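Hypoxanthine-guanine phosphoribosyltransferase (Thermus thermophilus, PDB 3ACD) probably catalyses the magnesium-dependent transfer of a phosphoribosyl group from 5-phospho-alpha-D-ribose 1-diphosphate to hypoxanthine or guanine, forming IMP or GMP in purine salvage. Local coordinates at residues 50-53 against 54-58; 28-31 against 32-36; 18-21 against 22-26. All coordinates share one frame; numbering follows the deposited sequence.

Interaction 1: residues 50-53 against 54-58; sequences IFMA and DLVRA
F51 and L55 lie side by side one turn apart on helix 49-56, which links parallel strands 40-45 and 64-70 in a beta-alpha-beta unit of the type I phosphoribosyltransferase fold. This is the tightly packed flank: L55 CD2 sits over one face of the F51 ring, 4.1 Å from CZ, and both side chains press on helix 16-33. Beside them M52 reaches V56, SD to CG1 4.0 Å, the flexible thioether of M52 against the branched V56, both also meeting L41 of the sheet. Small A53 lets its counterpart in the second subunit come close. The other flank is polar and partly open to solvent. There D54 OD2 is hydrogen-bonded to Y159 OH of its own chain and forms a salt bridge with R57 NH1 of the second subunit, while R57 NH2 of the same chain forms a salt bridge to D54 OD1 (2.9 Å), weak as a hydrogen bond. Were R57 replaced by an alanine, D54 would probably lose its charged mates in both subunits, and A53 O its side-chain donor. The R57 chain bends at chi3 (-75°), turning the guanidinium back along the helix, where NE donates to A53 O at 2.9 Å from 51° above the carbonyl plane.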
loop_
_atom_site.group_PDB
_atom_site.type_symbol
_atom_site.label_atom_id
_atom_site.label_comp_id
_atom_site.label_asym_id
_atom_site.label_seq_id
_atom_site.Cartn_x
_atom_site.Cartn_y
_atom_site.Cartn_z
ATOM N N ILE A 50 2.662 1.710 -3.051
ATOM C CA ILE A 50 3.348 2.813 -2.379
ATOM C C ILE A 50 2.871 4.142 -2.971
ATOM O O ILE A 50 2.612 5.104 -2.240
ATOM C CB ILE A 50 4.893 2.652 -2.480
ATOM C CG1 ILE A 50 5.305 1.387 -1.710
ATOM C CG2 ILE A 50 5.598 3.879 -1.907
ATOM C CD1 ILE A 50 6.805 1.186 -1.527
ATOM N N PHE A 51 2.745 4.190 -4.294
ATOM C CA PHE A 51 2.241 5.377 -4.979
ATOM C C PHE A 51 0.849 5.665 -4.402
ATOM O O PHE A 51 0.511 6.807 -4.080
ATOM C CB PHE A 51 2.160 5.094 -6.483
ATOM C CG PHE A 51 1.485 6.176 -7.288
ATOM C CD1 PHE A 51 1.778 7.518 -7.078
ATOM C CD2 PHE A 51 0.598 5.838 -8.310
ATOM C CE1 PHE A 51 1.200 8.513 -7.878
ATOM C CE2 PHE A 51 0.017 6.823 -9.114
ATOM C CZ PHE A 51 0.322 8.164 -8.897
ATOM N N MET A 52 0.047 4.614 -4.263
ATOM C CA MET A 52 -1.299 4.736 -3.706
ATOM C C MET A 52 -1.254 5.304 -2.282
ATOM O O MET A 52 -1.976 6.252 -1.954
ATOM C CB MET A 52 -1.973 3.360 -3.683
ATOM C CG MET A 52 -3.365 3.349 -3.067
ATOM S SD MET A 52 -4.670 3.883 -4.196
ATOM C CE MET A 52 -6.129 3.221 -3.339
ATOM N N ALA A 53 -0.410 4.720 -1.434
ATOM C CA ALA A 53 -0.290 5.169 -0.048
ATOM C C ALA A 53 0.060 6.651 0.059
ATOM O O ALA A 53 -0.513 7.371 0.878
ATOM C CB ALA A 53 0.763 4.332 0.689
ATOM N N ASP A 54 0.994 7.113 -0.765
ATOM C CA ASP A 54 1.386 8.520 -0.722
ATOM C C ASP A 54 0.344 9.429 -1.368
ATOM O O ASP A 54 0.052 10.512 -0.859
ATOM C CB ASP A 54 2.736 8.721 -1.415
ATOM C CG ASP A 54 3.880 8.067 -0.667
ATOM O OD1 ASP A 54 3.649 7.552 0.447
ATOM O OD2 ASP A 54 5.012 8.069 -1.192
ATOM N N LEU A 55 -0.220 8.979 -2.484
ATOM C CA LEU A 55 -1.220 9.758 -3.206
ATOM C C LEU A 55 -2.488 10.045 -2.398
ATOM O O LEU A 55 -2.934 11.192 -2.335
ATOM C CB LEU A 55 -1.609 9.048 -4.514
ATOM C CG LEU A 55 -2.630 9.777 -5.399
ATOM C CD1 LEU A 55 -2.032 11.084 -5.891
ATOM C CD2 LEU A 55 -3.026 8.904 -6.585
ATOM N N VAL A 56 -3.077 9.022 -1.779
ATOM C CA VAL A 56 -4.304 9.245 -1.025
ATOM C C VAL A 56 -4.113 10.217 0.136
ATOM O O VAL A 56 -5.015 10.992 0.455
ATOM C CB VAL A 56 -4.927 7.914 -0.510
ATOM C CG1 VAL A 56 -5.254 7.011 -1.698
ATOM C CG2 VAL A 56 -3.989 7.214 0.469
ATOM N N ARG A 57 -2.934 10.199 0.747
ATOM C CA ARG A 57 -2.654 11.102 1.856
ATOM C C ARG A 57 -2.490 12.544 1.387
ATOM O O ARG A 57 -2.333 13.452 2.205
ATOM C CB ARG A 57 -1.405 10.646 2.611
ATOM C CG ARG A 57 -1.667 9.451 3.520
ATOM C CD ARG A 57 -0.418 9.017 4.259
ATOM N NE ARG A 57 0.525 8.308 3.396
ATOM C CZ ARG A 57 1.646 7.745 3.838
ATOM N NH1 ARG A 57 1.951 7.821 5.128
ATOM N NH2 ARG A 57 2.453 7.097 3.002
ATOM N N ALA A 58 -2.534 12.746 0.071
ATOM C CA ALA A 58 -2.417 14.085 -0.506
ATOM C C ALA A 58 -3.735 14.493 -1.164
ATOM O O ALA A 58 -3.788 15.450 -1.934
ATOM C CB ALA A 58 -1.285 14.126 -1.527
#

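Interaction 2: residues 28-31 against 32-36; sequences GEIA and RDYQG
I30 O is approached by two parts of Y34: the backbone N donates a hydrogen bond to it at 2.8 Å, and ring atom CD2 lies 3.2 Å from it, so that the oxygen sits at the ring edge, in the plane. The ring gets there because Y34 CG stands anti to its own carbonyl carbon (chi1 -72°), which sends it back along the chain toward I30. The two side chains cross at a slant, I30 CG2 meeting Y34 CD2 at 3.8 Å. A branched aliphatic and a broad aromatic suit this buried face, where both rest on I99 of strand 97-102 and Y146 of strand 146-150. This is the C-terminal end of helix 16-33, an amphipathic helix laid against the parallel sheet of the phosphoribosyltransferase fold. Y34 is the first residue to leave helical backbone angles, yet its N still closes the last i to i+4 bond here. One step earlier D33 N donates to E29 O at 2.8 Å, nearly straight at 168°. The carboxylate of D33 folds over that same carbonyl, CG 3.2 Å from E29 O, and its OD2 is held by Y146 OH, with a long, weak ion pair to R127. On the solvent side the chain turns away: Q35 N and Q35 NE2 both make weak bonds to R32 O, the latter at 3.2 Å.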
loop_
_atom_site.group_PDB
_atom_site.type_symbol
_atom_site.label_atom_id
_atom_site.label_comp_id
_atom_site.label_asym_id
_atom_site.label_seq_id
_atom_site.Cartn_x
_atom_site.Cartn_y
_atom_site.Cartn_z
ATOM N N GLY A 28 -3.113 17.162 -5.164
ATOM C CA GLY A 28 -3.754 18.466 -5.156
ATOM C C GLY A 28 -4.659 18.647 -6.359
ATOM O O GLY A 28 -5.764 19.181 -6.235
ATOM N N GLU A 29 -4.194 18.208 -7.528
ATOM C CA GLU A 29 -4.981 18.319 -8.751
ATOM C C GLU A 29 -6.261 17.502 -8.621
ATOM O O GLU A 29 -7.345 17.962 -8.983
ATOM C CB GLU A 29 -4.194 17.811 -9.965
ATOM C CG GLU A 29 -2.867 18.504 -10.223
ATOM C CD GLU A 29 -2.263 18.122 -11.567
ATOM O OE1 GLU A 29 -2.235 16.916 -11.890
ATOM O OE2 GLU A 29 -1.810 19.026 -12.298
ATOM N N ILE A 30 -6.131 16.282 -8.110
ATOM C CA ILE A 30 -7.285 15.410 -7.941
ATOM C C ILE A 30 -8.300 16.032 -6.986
ATOM O O ILE A 30 -9.499 16.036 -7.261
ATOM C CB ILE A 30 -6.850 14.017 -7.412
ATOM C CG1 ILE A 30 -6.073 13.279 -8.505
ATOM C CG2 ILE A 30 -8.071 13.206 -6.982
ATOM C CD1 ILE A 30 -5.425 11.984 -8.059
ATOM N N ALA A 31 -7.813 16.565 -5.870
ATOM C CA ALA A 31 -8.686 17.183 -4.877
ATOM C C ALA A 31 -9.476 18.331 -5.507
ATOM O O ALA A 31 -10.667 18.498 -5.245
ATOM C CB ALA A 31 -7.859 17.691 -3.703
ATOM N N ARG A 32 -8.802 19.110 -6.344
ATOM C CA ARG A 32 -9.437 20.236 -7.022
ATOM C C ARG A 32 -10.446 19.752 -8.059
ATOM O O ARG A 32 -11.581 20.229 -8.100
ATOM C CB ARG A 32 -8.383 21.105 -7.716
ATOM C CG ARG A 32 -8.973 22.228 -8.556
ATOM C CD ARG A 32 -7.909 22.961 -9.358
ATOM N NE ARG A 32 -6.935 23.634 -8.504
ATOM C CZ ARG A 32 -5.952 24.405 -8.958
ATOM N NH1 ARG A 32 -5.811 24.603 -10.262
ATOM N NH2 ARG A 32 -5.108 24.978 -8.109
ATOM N N ASP A 33 -10.027 18.804 -8.894
ATOM C CA ASP A 33 -10.894 18.265 -9.937
ATOM C C ASP A 33 -12.118 17.551 -9.380
ATOM O O ASP A 33 -13.184 17.567 -9.995
ATOM C CB ASP A 33 -10.124 17.285 -10.833
ATOM C CG ASP A 33 -9.066 17.965 -11.680
ATOM O OD1 ASP A 33 -9.009 19.214 -11.686
ATOM O OD2 ASP A 33 -8.293 17.245 -12.350
ATOM N N TYR A 34 -11.962 16.922 -8.218
ATOM C CA TYR A 34 -13.056 16.177 -7.606
ATOM C C TYR A 34 -13.747 16.873 -6.444
ATOM O O TYR A 34 -14.364 16.218 -5.602
ATOM C CB TYR A 34 -12.556 14.804 -7.154
ATOM C CG TYR A 34 -12.285 13.863 -8.302
ATOM C CD1 TYR A 34 -13.180 12.843 -8.615
ATOM C CD2 TYR A 34 -11.150 14.015 -9.099
ATOM C CE1 TYR A 34 -12.954 11.996 -9.689
ATOM C CE2 TYR A 34 -10.916 13.175 -10.178
ATOM C CZ TYR A 34 -11.821 12.167 -10.467
ATOM O OH TYR A 34 -11.597 11.333 -11.535
ATOM N N GLN A 35 -13.650 18.195 -6.391
ATOM C CA GLN A 35 -14.301 18.933 -5.317
ATOM C C GLN A 35 -15.792 18.603 -5.336
ATOM O O GLN A 35 -16.409 18.543 -6.401
ATOM C CB GLN A 35 -14.087 20.439 -5.501
ATOM C CG GLN A 35 -14.572 20.983 -6.835
ATOM C CD GLN A 35 -14.235 22.451 -7.025
ATOM O OE1 GLN A 35 -14.657 23.305 -6.244
ATOM N NE2 GLN A 35 -13.467 22.752 -8.069
ATOM N N GLY A 36 -16.356 18.365 -4.155
ATOM C CA GLY A 36 -17.769 18.048 -4.051
ATOM C C GLY A 36 -18.112 16.615 -4.416
ATOM O O GLY A 36 -19.280 16.230 -4.405
#

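Interaction 3: residues 18-21 against 22-26; sequences AIKK and RVEEL
E24 lies back over the turn that carries K20 and K21. Its CB is 3.5 Å from K20 O, the carbonyl that also accepts the hydrogen bond from E24 N. With CG anti to the carbonyl carbon (chi1 -61°), the chain is carried back toward K20 and passes close beside the same oxygen. Beyond it the chain runs extended, and CD comes alongside K20 CG. At the tip the carboxylate lies against the methylenes of two lysines: OE2 touches K20 CE at 3.5 Å, and OE1 lies 3.9 Å from K21 CD and takes a weak hydrogen bond from a water at 3.4 Å. K20 NZ remains 4.6 Å from E24 OE2, beyond a salt bridge, so the attraction is probably loose and partly screened by solvent. Long charged side chains suit this exposed face because their methylenes pack while their ends stay hydrated. Residues 18-26 form the first part and middle of helix 16-33, which is amphipathic and flanks the sheet of the phosphoribosyltransferase fold. Its buried face carries beta-branched residues: I19 and V23 lie side by side, CG2 to CG2 3.9 Å, both against Y159. Between the two faces stands R22, whose guanidinium is fixed on several sides. NE and NH2 donate to the carbonyls of G148 and L147 in strand 146-150, while NH1 forms a salt bridge with E25 OE1 at 3.0 Å, meeting it on the anti side, 34° out of the carboxylate plane. L26 CD2 lies 3.6 Å above one guanidinium face, offset toward its rim.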
loop_
_atom_site.group_PDB
_atom_site.type_symbol
_atom_site.label_atom_id
_atom_site.label_comp_id
_atom_site.label_asym_id
_atom_site.label_seq_id
_atom_site.Cartn_x
_atom_site.Cartn_y
_atom_site.Cartn_z
ATOM N N ALA A 18 11.871 14.107 -5.363
ATOM C CA ALA A 18 11.189 14.477 -6.598
ATOM C C ALA A 18 9.841 13.768 -6.672
ATOM O O ALA A 18 8.843 14.347 -7.105
ATOM C CB ALA A 18 12.044 14.101 -7.803
ATOM N N ILE A 19 9.819 12.508 -6.248
ATOM C CA ILE A 19 8.586 11.728 -6.261
ATOM C C ILE A 19 7.590 12.312 -5.265
ATOM O O ILE A 19 6.407 12.465 -5.574
ATOM C CB ILE A 19 8.847 10.242 -5.901
ATOM C CG1 ILE A 19 9.746 9.600 -6.965
ATOM C CG2 ILE A 19 7.518 9.484 -5.818
ATOM C CD1 ILE A 19 10.140 8.165 -6.670
ATOM N N LYS A 20 8.070 12.645 -4.071
ATOM C CA LYS A 20 7.193 13.207 -3.048
ATOM C C LYS A 20 6.498 14.472 -3.539
ATOM O O LYS A 20 5.284 14.623 -3.388
ATOM C CB LYS A 20 7.987 13.519 -1.775
ATOM C CG LYS A 20 7.135 14.124 -0.663
ATOM C CD LYS A 20 7.953 14.414 0.591
ATOM C CE LYS A 20 7.091 15.078 1.661
ATOM N NZ LYS A 20 7.882 15.481 2.857
ATOM N N LYS A 21 7.270 15.379 -4.129
ATOM C CA LYS A 21 6.721 16.628 -4.640
ATOM C C LYS A 21 5.697 16.407 -5.747
ATOM O O LYS A 21 4.643 17.036 -5.753
ATOM C CB LYS A 21 7.845 17.529 -5.167
ATOM C CG LYS A 21 8.579 18.318 -4.095
ATOM C CD LYS A 21 7.658 19.340 -3.442
ATOM C CE LYS A 21 8.386 20.162 -2.387
ATOM N NZ LYS A 21 9.520 20.945 -2.954
ATOM N N ARG A 22 6.004 15.517 -6.682
ATOM C CA ARG A 22 5.090 15.244 -7.784
ATOM C C ARG A 22 3.786 14.608 -7.304
ATOM O O ARG A 22 2.697 14.983 -7.748
ATOM C CB ARG A 22 5.766 14.337 -8.816
ATOM C CG ARG A 22 4.939 14.107 -10.076
ATOM C CD ARG A 22 4.525 15.428 -10.713
ATOM N NE ARG A 22 3.673 15.233 -11.884
ATOM C CZ ARG A 22 2.769 16.111 -12.300
ATOM N NH1 ARG A 22 2.600 17.249 -11.638
ATOM N NH2 ARG A 22 2.024 15.851 -13.368
ATOM N N VAL A 23 3.895 13.645 -6.398
ATOM C CA VAL A 23 2.713 12.978 -5.870
ATOM C C VAL A 23 1.819 13.977 -5.145
ATOM O O VAL A 23 0.596 13.927 -5.262
ATOM C CB VAL A 23 3.117 11.822 -4.926
ATOM C CG1 VAL A 23 1.885 11.234 -4.241
ATOM C CG2 VAL A 23 3.828 10.743 -5.727
ATOM N N GLU A 24 2.427 14.898 -4.402
ATOM C CA GLU A 24 1.650 15.906 -3.694
ATOM C C GLU A 24 0.929 16.793 -4.701
ATOM O O GLU A 24 -0.206 17.211 -4.468
ATOM C CB GLU A 24 2.555 16.754 -2.801
ATOM C CG GLU A 24 3.270 15.945 -1.731
ATOM C CD GLU A 24 4.154 16.798 -0.847
ATOM O OE1 GLU A 24 4.850 17.687 -1.379
ATOM O OE2 GLU A 24 4.165 16.568 0.377
ATOM N N GLU A 25 1.590 17.074 -5.821
ATOM C CA GLU A 25 0.998 17.899 -6.870
ATOM C C GLU A 25 -0.198 17.165 -7.471
ATOM O O GLU A 25 -1.259 17.754 -7.679
ATOM C CB GLU A 25 2.025 18.201 -7.971
ATOM C CG GLU A 25 3.301 18.882 -7.470
ATOM C CD GLU A 25 4.255 19.274 -8.592
ATOM O OE1 GLU A 25 4.389 18.508 -9.569
ATOM O OE2 GLU A 25 4.886 20.350 -8.489
ATOM N N LEU A 26 -0.027 15.875 -7.751
ATOM C CA LEU A 26 -1.109 15.078 -8.322
ATOM C C LEU A 26 -2.290 15.007 -7.362
ATOM O O LEU A 26 -3.445 15.127 -7.775
ATOM C CB LEU A 26 -0.621 13.659 -8.654
ATOM C CG LEU A 26 0.380 13.522 -9.809
ATOM C CD1 LEU A 26 0.723 12.049 -10.030
ATOM C CD2 LEU A 26 -0.217 14.117 -11.077
HETATM O O HOH W 1 4.475 19.514 -4.219
#

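How the interactions relate
Interactions 3 and 2 follow each other along helix 16-33, their centres about 15 Å apart, and interaction 1 on helix 49-56 packs against both. The closer pair is 1 and 3, with centres about 10 Å apart: V23 CG1 lies 3.5 Å from L55 N. L55 also spans to interaction 2, its CD1 being 4.1 Å from I30 CD1, so one leucine bridges the middle of the neighbouring helix and its C-terminal part. Nearness to the nucleotide site differs. The side chain of F51 is about 10 Å from bound IMP and about 6 Å from those of the nucleotide-binding E102 and D103; the side chain of I19 is about 13 Å from IMP. In interaction 2, the I30 side chain is about 12 Å from that of E102.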